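Local coordinates for envelope glycoprotein (Bourbon virus, PDB 5ZKX), which probably mediates fusion of the viral and host membranes during entry, as a trimeric envelope glycoprotein related to baculovirus gp64, here in its postfusion form, at residues A[238-252]-A[258-272]. Numbering follows the deposited sequence.
Sequences DGDNFFEFPSSGFIC and YKNEKQKNNLLHPGM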
loop_
_atom_site.group_PDB
_atom_site.type_symbol
_atom_site.label_atom_id
_atom_site.label_comp_id
_atom_site.label_asym_id
_atom_site.label_seq_id
_atom_site.Cartn_x
_atom_site.Cartn_y
_atom_site.Cartn_z
ATOM N N ASP A 238 -5.020 16.683 -9.991
ATOM C CA ASP A 238 -4.496 16.935 -11.332
ATOM C C ASP A 238 -4.299 15.577 -11.996
ATOM O O ASP A 238 -3.289 14.907 -11.756
ATOM C CB ASP A 238 -3.199 17.726 -11.291
ATOM C CG ASP A 238 -2.619 17.952 -12.671
ATOM O OD1 ASP A 238 -3.393 17.966 -13.647
ATOM O OD2 ASP A 238 -1.387 18.106 -12.787
ATOM N N GLY A 239 -5.256 15.187 -12.824
ATOM C CA GLY A 239 -5.195 13.874 -13.435
ATOM C C GLY A 239 -5.321 12.812 -12.364
ATOM O O GLY A 239 -6.344 12.706 -11.680
ATOM N N ASP A 240 -4.271 12.012 -12.202
ATOM C CA ASP A 240 -4.228 10.988 -11.170
ATOM C C ASP A 240 -3.404 11.418 -9.963
ATOM O O ASP A 240 -3.092 10.583 -9.110
ATOM C CB ASP A 240 -3.685 9.681 -11.747
ATOM C CG ASP A 240 -2.379 9.870 -12.496
ATOM O OD1 ASP A 240 -1.885 11.014 -12.565
ATOM O OD2 ASP A 240 -1.845 8.868 -13.020
ATOM N N ASN A 241 -3.044 12.697 -9.879
ATOM C CA ASN A 241 -2.319 13.259 -8.747
ATOM C C ASN A 241 -3.293 13.954 -7.806
ATOM O O ASN A 241 -4.141 14.735 -8.250
ATOM C CB ASN A 241 -1.262 14.262 -9.212
ATOM C CG ASN A 241 -0.058 13.597 -9.842
ATOM O OD1 ASN A 241 0.116 12.385 -9.749
ATOM N ND2 ASN A 241 0.790 14.397 -10.481
ATOM N N PHE A 242 -3.155 13.687 -6.510
ATOM C CA PHE A 242 -4.004 14.292 -5.493
ATOM C C PHE A 242 -3.123 14.782 -4.360
ATOM O O PHE A 242 -2.290 14.027 -3.849
ATOM C CB PHE A 242 -5.042 13.295 -4.975
ATOM C CG PHE A 242 -5.916 12.729 -6.051
ATOM C CD1 PHE A 242 -5.479 11.672 -6.833
ATOM C CD2 PHE A 242 -7.169 13.260 -6.290
ATOM C CE1 PHE A 242 -6.274 11.154 -7.825
ATOM C CE2 PHE A 242 -7.970 12.739 -7.276
ATOM C CZ PHE A 242 -7.518 11.689 -8.051
ATOM N N PHE A 243 -3.310 16.039 -3.964
ATOM C CA PHE A 243 -2.361 16.676 -3.065
ATOM C C PHE A 243 -3.013 17.871 -2.392
ATOM O O PHE A 243 -3.928 18.491 -2.939
ATOM C CB PHE A 243 -1.101 17.122 -3.813
ATOM C CG PHE A 243 -1.381 17.984 -5.015
ATOM C CD1 PHE A 243 -1.709 17.414 -6.236
ATOM C CD2 PHE A 243 -1.314 19.362 -4.927
ATOM C CE1 PHE A 243 -1.973 18.203 -7.337
ATOM C CE2 PHE A 243 -1.572 20.155 -6.028
ATOM C CZ PHE A 243 -1.902 19.573 -7.232
ATOM N N GLU A 244 -2.515 18.186 -1.203
ATOM C CA GLU A 244 -2.921 19.370 -0.460
ATOM C C GLU A 244 -2.097 20.561 -0.940
ATOM O O GLU A 244 -0.871 20.571 -0.792
ATOM C CB GLU A 244 -2.722 19.135 1.035
ATOM C CG GLU A 244 -3.553 19.994 1.948
ATOM C CD GLU A 244 -3.402 19.579 3.397
ATOM O OE1 GLU A 244 -3.667 18.400 3.711
ATOM O OE2 GLU A 244 -2.999 20.428 4.220
ATOM N N PHE A 245 -2.761 21.550 -1.526
ATOM C CA PHE A 245 -2.048 22.721 -2.027
ATOM C C PHE A 245 -1.678 23.641 -0.867
ATOM O O PHE A 245 -2.552 24.021 -0.083
ATOM C CB PHE A 245 -2.891 23.471 -3.051
ATOM C CG PHE A 245 -2.083 24.288 -4.015
ATOM C CD1 PHE A 245 -1.034 23.721 -4.713
ATOM C CD2 PHE A 245 -2.371 25.624 -4.221
ATOM C CE1 PHE A 245 -0.287 24.469 -5.598
ATOM C CE2 PHE A 245 -1.626 26.379 -5.107
ATOM C CZ PHE A 245 -0.583 25.799 -5.796
ATOM N N PRO A 246 -0.409 24.034 -0.742
ATOM C CA PRO A 246 0.056 24.666 0.499
ATOM C C PRO A 246 -0.325 26.129 0.639
ATOM O O PRO A 246 -1.073 26.683 -0.173
ATOM C CB PRO A 246 1.576 24.506 0.409
ATOM C CG PRO A 246 1.844 24.593 -1.055
ATOM C CD PRO A 246 0.670 23.923 -1.738
ATOM N N SER A 247 0.208 26.756 1.689
ATOM C CA SER A 247 -0.108 28.149 1.986
ATOM C C SER A 247 0.378 29.082 0.883
ATOM O O SER A 247 -0.387 29.903 0.365
ATOM C CB SER A 247 0.516 28.532 3.329
ATOM O OG SER A 247 1.838 28.028 3.428
ATOM N N SER A 248 1.649 28.970 0.509
ATOM C CA SER A 248 2.285 29.918 -0.395
ATOM C C SER A 248 2.045 29.612 -1.870
ATOM O O SER A 248 2.632 30.281 -2.726
ATOM C CB SER A 248 3.786 29.964 -0.115
ATOM O OG SER A 248 4.289 28.657 0.103
ATOM N N GLY A 249 1.206 28.632 -2.189
ATOM C CA GLY A 249 0.917 28.322 -3.575
ATOM C C GLY A 249 2.124 27.845 -4.358
ATOM O O GLY A 249 2.366 28.296 -5.482
ATOM N N PHE A 250 2.894 26.938 -3.765
ATOM C CA PHE A 250 4.055 26.351 -4.428
ATOM C C PHE A 250 4.340 25.017 -3.760
ATOM O O PHE A 250 4.647 24.981 -2.565
ATOM C CB PHE A 250 5.267 27.281 -4.337
ATOM C CG PHE A 250 6.377 26.937 -5.294
ATOM C CD1 PHE A 250 7.605 27.567 -5.199
ATOM C CD2 PHE A 250 6.192 25.991 -6.287
ATOM C CE1 PHE A 250 8.634 27.259 -6.073
ATOM C CE2 PHE A 250 7.215 25.676 -7.168
ATOM C CZ PHE A 250 8.439 26.313 -7.060
ATOM N N ILE A 251 4.226 23.928 -4.517
ATOM C CA ILE A 251 4.461 22.591 -3.983
ATOM C C ILE A 251 5.083 21.741 -5.080
ATOM O O ILE A 251 4.780 21.905 -6.265
ATOM C CB ILE A 251 3.160 21.950 -3.438
ATOM C CG1 ILE A 251 3.464 20.630 -2.723
ATOM C CG2 ILE A 251 2.138 21.747 -4.555
ATOM C CD1 ILE A 251 2.236 19.901 -2.225
ATOM N N CYS A 252 5.974 20.836 -4.678
ATOM C CA CYS A 252 6.625 19.911 -5.596
ATOM C C CYS A 252 6.291 18.486 -5.187
ATOM O O CYS A 252 6.547 18.085 -4.047
ATOM C CB CYS A 252 8.140 20.119 -5.615
ATOM S SG CYS A 252 8.700 21.459 -6.680
ATOM N N TYR A 258 3.845 22.384 -8.764
ATOM C CA TYR A 258 2.705 23.256 -9.022
ATOM C C TYR A 258 2.947 24.593 -8.342
ATOM O O TYR A 258 2.997 24.666 -7.110
ATOM C CB TYR A 258 1.406 22.630 -8.513
ATOM C CG TYR A 258 1.080 21.296 -9.139
ATOM C CD1 TYR A 258 1.450 20.108 -8.522
ATOM C CD2 TYR A 258 0.399 21.224 -10.344
ATOM C CE1 TYR A 258 1.153 18.886 -9.092
ATOM C CE2 TYR A 258 0.096 20.009 -10.920
ATOM C CZ TYR A 258 0.475 18.842 -10.291
ATOM O OH TYR A 258 0.174 17.628 -10.862
ATOM N N LYS A 259 3.092 25.647 -9.138
ATOM C CA LYS A 259 3.286 26.989 -8.615
ATOM C C LYS A 259 2.102 27.857 -9.000
ATOM O O LYS A 259 1.745 27.950 -10.179
ATOM C CB LYS A 259 4.582 27.619 -9.124
ATOM C CG LYS A 259 4.997 28.844 -8.321
ATOM C CD LYS A 259 6.282 29.443 -8.843
ATOM C CE LYS A 259 6.970 30.262 -7.772
ATOM N NZ LYS A 259 7.938 31.230 -8.352
ATOM N N ASN A 260 1.499 28.484 -8.003
ATOM C CA ASN A 260 0.408 29.410 -8.244
ATOM C C ASN A 260 0.961 30.704 -8.820
ATOM O O ASN A 260 1.767 31.380 -8.172
ATOM C CB ASN A 260 -0.338 29.675 -6.939
ATOM C CG ASN A 260 -1.650 30.392 -7.148
ATOM O OD1 ASN A 260 -2.215 30.372 -8.238
ATOM N ND2 ASN A 260 -2.143 31.036 -6.100
ATOM N N GLU A 261 0.554 31.044 -10.041
ATOM C CA GLU A 261 0.700 32.421 -10.478
ATOM C C GLU A 261 -0.014 33.315 -9.472
ATOM O O GLU A 261 -0.890 32.857 -8.732
ATOM C CB GLU A 261 0.143 32.598 -11.889
ATOM C CG GLU A 261 1.094 32.105 -12.972
ATOM C CD GLU A 261 0.402 31.266 -14.025
ATOM O OE1 GLU A 261 1.056 30.365 -14.593
ATOM O OE2 GLU A 261 -0.794 31.507 -14.284
ATOM N N LYS A 262 0.350 34.602 -9.446
ATOM C CA LYS A 262 0.128 35.365 -8.220
ATOM C C LYS A 262 0.957 34.700 -7.128
ATOM O O LYS A 262 0.413 33.935 -6.326
ATOM C CB LYS A 262 -1.352 35.454 -7.811
ATOM C CG LYS A 262 -2.231 36.272 -8.738
ATOM C CD LYS A 262 -1.938 37.752 -8.602
ATOM C CE LYS A 262 -1.442 38.326 -9.914
ATOM N NZ LYS A 262 -0.922 39.712 -9.754
ATOM N N GLN A 263 2.262 35.016 -7.089
ATOM C CA GLN A 263 3.407 34.187 -6.697
ATOM C C GLN A 263 4.074 33.530 -7.897
ATOM O O GLN A 263 4.891 32.620 -7.730
ATOM C CB GLN A 263 3.029 33.094 -5.694
ATOM C CG GLN A 263 3.158 33.509 -4.244
ATOM C CD GLN A 263 1.815 33.781 -3.606
ATOM O OE1 GLN A 263 0.872 33.004 -3.760
ATOM N NE2 GLN A 263 1.720 34.892 -2.884
ATOM N N LYS A 264 3.749 33.987 -9.108
ATOM C CA LYS A 264 4.596 33.666 -10.252
ATOM C C LYS A 264 5.909 34.442 -10.198
ATOM O O LYS A 264 6.981 33.881 -10.454
ATOM C CB LYS A 264 3.861 33.961 -11.559
ATOM C CG LYS A 264 4.770 33.965 -12.781
ATOM C CD LYS A 264 3.981 33.954 -14.080
ATOM C CE LYS A 264 4.908 33.912 -15.283
ATOM N NZ LYS A 264 4.186 33.561 -16.539
ATOM N N ASN A 265 5.844 35.731 -9.864
ATOM C CA ASN A 265 7.014 36.599 -9.809
ATOM C C ASN A 265 7.687 36.607 -8.442
ATOM O O ASN A 265 8.585 37.426 -8.215
ATOM C CB ASN A 265 6.629 38.032 -10.192
ATOM C CG ASN A 265 6.498 38.223 -11.689
ATOM O OD1 ASN A 265 5.507 38.767 -12.174
ATOM N ND2 ASN A 265 7.503 37.775 -12.433
ATOM N N ASN A 266 7.277 35.731 -7.530
ATOM C CA ASN A 266 7.850 35.668 -6.194
ATOM C C ASN A 266 8.803 34.485 -6.084
ATOM O O ASN A 266 8.574 33.429 -6.683
ATOM C CB ASN A 266 6.752 35.552 -5.134
ATOM C CG ASN A 266 5.873 36.785 -5.066
ATOM O OD1 ASN A 266 4.656 36.704 -5.216
ATOM N ND2 ASN A 266 6.489 37.937 -4.837
ATOM N N LEU A 267 9.875 34.671 -5.316
ATOM C CA LEU A 267 10.844 33.612 -5.051
ATOM C C LEU A 267 10.447 32.900 -3.764
ATOM O O LEU A 267 10.476 33.494 -2.682
ATOM C CB LEU A 267 12.256 34.183 -4.941
ATOM C CG LEU A 267 12.860 34.803 -6.199
ATOM C CD1 LEU A 267 14.066 35.658 -5.841
ATOM C CD2 LEU A 267 13.242 33.721 -7.193
ATOM N N LEU A 268 10.082 31.625 -3.877
ATOM C CA LEU A 268 9.622 30.856 -2.731
ATOM C C LEU A 268 10.241 29.470 -2.758
ATOM O O LEU A 268 10.401 28.875 -3.827
ATOM C CB LEU A 268 8.092 30.718 -2.715
ATOM C CG LEU A 268 7.232 31.955 -2.976
ATOM C CD1 LEU A 268 6.626 31.894 -4.367
ATOM C CD2 LEU A 268 6.145 32.074 -1.921
ATOM N N HIS A 269 10.586 28.964 -1.586
ATOM C CA HIS A 269 10.864 27.543 -1.451
ATOM C C HIS A 269 9.548 26.785 -1.565
ATOM O O HIS A 269 8.613 27.080 -0.810
ATOM C CB HIS A 269 11.538 27.242 -0.112
ATOM C CG HIS A 269 12.869 27.907 0.058
ATOM N ND1 HIS A 269 13.556 28.478 -0.989
ATOM C CD2 HIS A 269 13.641 28.084 1.157
ATOM C CE1 HIS A 269 14.694 28.982 -0.545
ATOM N NE2 HIS A 269 14.769 28.756 0.754
ATOM N N PRO A 270 9.414 25.835 -2.484
ATOM C CA PRO A 270 8.162 25.082 -2.579
ATOM C C PRO A 270 8.046 24.066 -1.459
ATOM O O PRO A 270 9.020 23.715 -0.791
ATOM C CB PRO A 270 8.270 24.387 -3.939
ATOM C CG PRO A 270 9.720 24.197 -4.123
ATOM C CD PRO A 270 10.395 25.387 -3.488
ATOM N N GLY A 271 6.820 23.598 -1.254
ATOM C CA GLY A 271 6.603 22.456 -0.394
ATOM C C GLY A 271 7.257 21.241 -1.013
ATOM O O GLY A 271 7.131 21.012 -2.220
ATOM N N MET A 272 7.968 20.463 -0.210
ATOM C CA MET A 272 8.767 19.355 -0.711
ATOM C C MET A 272 8.147 18.030 -0.296
ATOM O O MET A 272 7.752 17.858 0.861
ATOM C CB MET A 272 10.201 19.446 -0.192
ATOM C CG MET A 272 11.204 18.727 -1.062
ATOM S SD MET A 272 11.468 19.622 -2.594
ATOM C CE MET A 272 10.684 18.526 -3.740
#
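The ring of F250 is held between P270 and K259. P270 CB sits over the centre of one face, 3.3 Å from the ring centroid, while K259 CG covers the opposite face nearer its rim. With CG anti to the backbone N (chi1 -165°) and the chain extended beyond it, K259 runs across that face, and its ammonium, at most weakly attracted to the ring, is tied to N266 O (NZ to O 2.8 Å). The carbonyl oxygens of Y258 and L268 lie at the ring's edge.

A second aromatic group forms where Y258 reaches back over the strand 241-245. Its ring makes an offset stack with F243, the planes 15° apart and F243 CZ offset toward the rim of the tyrosine face. The edge of F245 meets the same side chain at its root, CE1 lying 3.8 Å from Y258 CB. At the far end, Y258 OH donates to the anti lone pair of D238 OD2 at 2.5 Å, with the carboxylate standing almost perpendicular to the ring. N241 ND2 adds a weak bond to this hydroxyl, although the stronger partner of its amide, through OD1, is K413. D238 also forms salt bridges with K34 and K204, which probably favour its charged state.

Backbone bonds fix the register. I251 and Y258 form an antiparallel hydrogen-bonded pair, Y258 N meeting I251 O at 2.7 Å, and N260 N closes on G249 O. Beyond P270, the chain returns parallel to 250-252: G271 N binds F250 O, and C252 N binds G271 O. The result is a β-hairpin, 250-252 with 256-260, cross-linked by the C252–C257 disulfide and widened by 271-272 into the edge of a mixed β-sheet.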